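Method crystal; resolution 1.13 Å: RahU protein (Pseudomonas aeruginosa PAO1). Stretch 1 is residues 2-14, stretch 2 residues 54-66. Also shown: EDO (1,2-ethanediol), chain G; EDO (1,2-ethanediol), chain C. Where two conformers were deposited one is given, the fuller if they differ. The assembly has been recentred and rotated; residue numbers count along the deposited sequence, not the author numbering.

Stretch 1 2-14: AYAEWIAVKVVVS
Stretch 2 54-66: AGSPQWIASCGRE

Two neighbouring strands, 6-13 and 58-63, run antiparallel, their N-to-C directions 165° apart and their axes 4.5 Å apart at closest approach. The register pairs Trp6 with Cys63, Ala8 with Ala61 and Lys10 with Trp59 at non-hydrogen-bonded positions, and Ile7 with Ser62, Val9 with Ile60 and Val11 with Gln58 at hydrogen-bonded ones. Extended backbones, with phi/psi from -136/147 at Ile7 to -90/111 at Val11, present N and O to the partner at every second residue. Ile7 N donates to Ser62 O at 2.9 Å and Ser62 N returns to Ile7 O at 2.9 Å; Val9 N to Ile60 O is 2.8 Å and Ile60 N to Val9 O 2.9 Å. Val11 N donates to Gln58 O at 2.8 Å. The ladder loosens here, since Gln58 N is 3.5 Å from Val11 O, and Pro57 CA makes a CA-H...O contact with that oxygen at 3.3 Å.

Strand alternation sorts the side chains. Ile7, Val9, Val11, Gln58, Ile60 and Ser62 share one face. Val9 and Val11 are t in chi1, and Ile7 is t,t, its end leading away from the second stretch. Ile60, chi1 m and chi2 t, brings CD1 to 4.0 Å from Val11 CG2, one register step along the sheet. Gln58 is m,t with chi3 52°, and its NE2 is hydrogen-bonded elsewhere in the structure.

The other face carries Trp6, Ala8, Lys10, Trp59, Ala61 and Cys63. Trp59 adopts chi1 m and chi2 76°, which swings the indole across the first strand. Lys10 CB sits 3.5 Å from the centroid of its six-membered ring, 7° off the normal, a CH-pi contact. The lysine is t throughout, so its methylenes run on extended, CE reaching 3.7 Å from Pro57 CB. The methyl at Ala8 leaves room for the ring: Ala8 CB is 3.6 Å from Trp59 CE3 and 4.0 Å from Ala61 CB. Trp6, chi1 p and chi2 -83°, packs CB against Cys63 CB at 3.7 Å while its indole leads away.

Before the strand, a type I turn spans Ala2 to Glu5. Glu5, m,p with chi3 42°, curls back so that OE1 accepts from Ala2 N at 2.8 Å, while Glu5 O takes Gly64 N at 2.9 Å. Gly64 is tightly fitted: an ideal CB would lie 2.5 Å from Ala2 O, a clash. Tyr3 points CA-to-CB away, but chi1 -82° and chi2 4° bring its ring back. Glu66, t,t with chi3 25°, lays CG over one face, 4.0 Å from the centroid, and Gly64 O meets the edge, 3.4 Å from CD1 of Tyr3. Cys63, chi1 p, places SG obliquely, 4.6 Å from the Tyr3 centroid.

At the far end Val13, chi1 t, sets CG1 4.2 Å from Ala54 CB. A water bridges the loop, donating to Val13 O at 3.0 Å and accepting from Gly55 N at 2.8 Å. Gly55 has phi/psi 92/-15, where a CB would jam against the preceding carbonyl.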

# COMPACT_ATOMS: atom_id res chain seq x y z
N ALA A 2 17.83 0.77 -1.05
CA ALA A 2 18.29 0.66 0.32
C ALA A 2 17.10 0.70 1.27
O ALA A 2 15.98 0.98 0.86
CB ALA A 2 19.26 1.78 0.64
N TYR A 3 17.36 0.39 2.54
CA TYR A 3 16.31 0.47 3.56
C TYR A 3 15.75 1.89 3.71
O TYR A 3 14.61 2.05 4.14
CB TYR A 3 16.86 -0.03 4.90
CG TYR A 3 16.87 -1.54 5.08
CD1 TYR A 3 16.49 -2.41 4.06
CD2 TYR A 3 17.26 -2.10 6.29
CE1 TYR A 3 16.49 -3.79 4.25
CE2 TYR A 3 17.26 -3.48 6.50
CZ TYR A 3 16.87 -4.31 5.47
OH TYR A 3 16.86 -5.69 5.65
N ALA A 4 16.53 2.92 3.34
CA ALA A 4 16.08 4.30 3.52
C ALA A 4 14.93 4.67 2.59
O ALA A 4 14.24 5.67 2.85
CB ALA A 4 17.25 5.27 3.33
N GLU A 5 14.71 3.92 1.51
CA GLU A 5 13.54 4.11 0.66
C GLU A 5 12.46 3.16 1.15
O GLU A 5 12.61 1.94 1.05
CB GLU A 5 13.89 3.83 -0.80
CG GLU A 5 14.89 4.83 -1.40
CD GLU A 5 16.34 4.52 -1.04
OE1 GLU A 5 16.71 3.33 -1.06
OE2 GLU A 5 17.10 5.47 -0.74
N TRP A 6 11.37 3.70 1.72
CA TRP A 6 10.33 2.86 2.28
C TRP A 6 8.98 3.58 2.25
O TRP A 6 8.91 4.81 2.25
CB TRP A 6 10.67 2.39 3.71
CG TRP A 6 10.71 3.51 4.74
CD1 TRP A 6 11.77 4.34 5.00
CD2 TRP A 6 9.67 3.91 5.65
NE1 TRP A 6 11.45 5.23 5.99
CE2 TRP A 6 10.17 4.99 6.41
CE3 TRP A 6 8.36 3.46 5.88
CZ2 TRP A 6 9.41 5.62 7.39
CZ3 TRP A 6 7.61 4.10 6.86
CH2 TRP A 6 8.14 5.17 7.61
N ILE A 7 7.92 2.76 2.25
CA ILE A 7 6.53 3.19 2.39
C ILE A 7 5.86 2.23 3.37
O ILE A 7 6.19 1.05 3.43
CB ILE A 7 5.80 3.20 1.02
CG1 ILE A 7 4.38 3.80 1.14
CG2 ILE A 7 5.74 1.78 0.43
CD1 ILE A 7 3.64 3.92 -0.18
N ALA A 8 4.91 2.75 4.14
CA ALA A 8 4.05 1.90 4.97
C ALA A 8 2.63 2.41 4.82
O ALA A 8 2.36 3.58 5.11
CB ALA A 8 4.50 1.92 6.44
N VAL A 9 1.73 1.54 4.34
CA VAL A 9 0.36 1.91 4.03
C VAL A 9 -0.56 1.37 5.12
O VAL A 9 -0.67 0.15 5.30
CB VAL A 9 -0.06 1.38 2.65
CG1 VAL A 9 -1.44 1.90 2.29
CG2 VAL A 9 0.98 1.76 1.59
N LYS A 10 -1.24 2.27 5.83
CA LYS A 10 -2.21 1.90 6.86
C LYS A 10 -3.56 1.69 6.17
O LYS A 10 -4.15 2.65 5.67
CB LYS A 10 -2.30 2.99 7.92
CG LYS A 10 -3.26 2.66 9.06
CD LYS A 10 -3.34 3.79 10.08
CE LYS A 10 -4.44 3.53 11.10
NZ LYS A 10 -4.31 4.42 12.29
N VAL A 11 -4.04 0.45 6.14
CA VAL A 11 -5.30 0.11 5.48
C VAL A 11 -6.43 0.25 6.50
O VAL A 11 -6.52 -0.53 7.46
CB VAL A 11 -5.25 -1.30 4.88
CG1 VAL A 11 -6.57 -1.64 4.20
CG2 VAL A 11 -4.09 -1.41 3.90
N VAL A 12 -7.29 1.25 6.29
CA VAL A 12 -8.40 1.58 7.18
C VAL A 12 -9.69 1.21 6.45
O VAL A 12 -10.05 1.82 5.44
CB VAL A 12 -8.39 3.07 7.58
CG1 VAL A 12 -9.61 3.40 8.44
CG2 VAL A 12 -7.08 3.43 8.29
N VAL A 13 -10.40 0.21 6.97
CA VAL A 13 -11.62 -0.30 6.35
C VAL A 13 -12.83 0.31 7.06
O VAL A 13 -12.96 0.21 8.28
CB VAL A 13 -11.67 -1.84 6.42
CG1 VAL A 13 -12.98 -2.38 5.87
CG2 VAL A 13 -10.46 -2.44 5.69
N SER A 14 -13.72 0.92 6.29
CA SER A 14 -14.93 1.48 6.86
C SER A 14 -15.93 0.38 7.18
O SER A 14 -15.93 -0.70 6.57
CB SER A 14 -15.58 2.44 5.87
OG SER A 14 -16.79 2.94 6.41
N ALA A 54 -12.82 -3.91 9.51
CA ALA A 54 -13.20 -2.59 10.00
C ALA A 54 -12.93 -2.47 11.49
O ALA A 54 -13.27 -3.37 12.27
CB ALA A 54 -14.69 -2.36 9.73
N GLY A 55 -12.32 -1.35 11.89
CA GLY A 55 -11.98 -1.09 13.27
C GLY A 55 -10.60 -1.53 13.69
O GLY A 55 -10.11 -1.07 14.74
N SER A 56 -9.92 -2.37 12.89
CA SER A 56 -8.60 -2.90 13.22
C SER A 56 -7.65 -2.73 12.04
O SER A 56 -7.33 -3.71 11.35
CB SER A 56 -8.70 -4.38 13.61
OG SER A 56 -9.39 -4.56 14.83
N PRO A 57 -7.17 -1.52 11.77
CA PRO A 57 -6.27 -1.31 10.63
C PRO A 57 -5.03 -2.19 10.70
O PRO A 57 -4.52 -2.51 11.77
CB PRO A 57 -5.89 0.17 10.74
CG PRO A 57 -7.06 0.79 11.43
CD PRO A 57 -7.56 -0.24 12.41
N GLN A 58 -4.55 -2.58 9.51
CA GLN A 58 -3.29 -3.30 9.34
C GLN A 58 -2.42 -2.53 8.36
O GLN A 58 -2.91 -1.76 7.53
CB GLN A 58 -3.52 -4.73 8.84
CG GLN A 58 -4.21 -5.64 9.84
CD GLN A 58 -4.44 -7.03 9.29
OE1 GLN A 58 -3.52 -7.68 8.79
NE2 GLN A 58 -5.68 -7.50 9.35
N TRP A 59 -1.11 -2.76 8.43
CA TRP A 59 -0.13 -2.04 7.63
C TRP A 59 0.53 -2.95 6.60
O TRP A 59 0.91 -4.09 6.90
CB TRP A 59 0.95 -1.44 8.52
CG TRP A 59 0.47 -0.34 9.43
CD1 TRP A 59 -0.27 -0.48 10.58
CD2 TRP A 59 0.71 1.06 9.27
NE1 TRP A 59 -0.50 0.75 11.14
CE2 TRP A 59 0.10 1.71 10.36
CE3 TRP A 59 1.39 1.83 8.31
CZ2 TRP A 59 0.15 3.10 10.53
CZ3 TRP A 59 1.43 3.20 8.47
CH2 TRP A 59 0.82 3.83 9.57
N ILE A 60 0.69 -2.44 5.38
CA ILE A 60 1.46 -3.08 4.32
C ILE A 60 2.68 -2.20 4.07
O ILE A 60 2.55 -1.04 3.66
CB ILE A 60 0.63 -3.23 3.04
CG1 ILE A 60 -0.58 -4.13 3.32
CG2 ILE A 60 1.48 -3.81 1.91
CD1 ILE A 60 -1.61 -4.11 2.23
N ALA A 61 3.88 -2.74 4.33
CA ALA A 61 5.10 -1.95 4.29
C ALA A 61 6.09 -2.56 3.30
O ALA A 61 6.19 -3.79 3.18
CB ALA A 61 5.75 -1.85 5.68
N SER A 62 6.81 -1.69 2.60
CA SER A 62 7.79 -2.12 1.61
C SER A 62 8.99 -1.18 1.64
O SER A 62 8.83 0.03 1.85
CB SER A 62 7.17 -2.14 0.21
OG SER A 62 8.09 -2.56 -0.79
N CYS A 63 10.19 -1.73 1.44
CA CYS A 63 11.40 -0.93 1.40
C CYS A 63 12.32 -1.47 0.32
O CYS A 63 12.13 -2.58 -0.20
CB CYS A 63 12.11 -0.89 2.76
SG CYS A 63 12.74 -2.49 3.35
N GLY A 64 13.33 -0.68 -0.03
CA GLY A 64 14.36 -1.16 -0.93
C GLY A 64 15.16 -2.29 -0.30
O GLY A 64 15.25 -2.42 0.92
N ARG A 65 15.75 -3.12 -1.16
CA ARG A 65 16.60 -4.18 -0.64
C ARG A 65 17.84 -3.59 0.01
O ARG A 65 18.32 -2.52 -0.37
CB ARG A 65 16.94 -5.20 -1.73
CG ARG A 65 15.69 -5.96 -2.21
CD ARG A 65 15.97 -7.42 -2.60
NE ARG A 65 14.73 -8.19 -2.78
CZ ARG A 65 14.14 -8.91 -1.83
NH1 ARG A 65 13.03 -9.58 -2.09
NH2 ARG A 65 14.67 -8.97 -0.61
N GLU A 66 18.35 -4.28 1.03
CA GLU A 66 19.38 -3.69 1.88
C GLU A 66 20.63 -3.36 1.07
O GLU A 66 21.12 -4.19 0.29
CB GLU A 66 19.73 -4.64 3.03
CG GLU A 66 20.52 -3.93 4.10
CD GLU A 66 20.66 -4.70 5.40
OE1 GLU A 66 20.57 -5.95 5.38
OE2 GLU A 66 20.88 -4.05 6.44
C1 EDO G . 0.14 -3.69 12.60
O1 EDO G . 1.35 -3.29 11.96
C2 EDO G . -0.39 -4.96 11.94
O2 EDO G . -0.59 -4.72 10.55
C1 EDO C . 2.38 -7.29 5.81
O1 EDO C . 3.10 -7.53 7.02
C2 EDO C . 3.34 -6.70 4.78
O2 EDO C . 3.81 -5.42 5.23
O HOH W 1 -10.95 0.62 10.40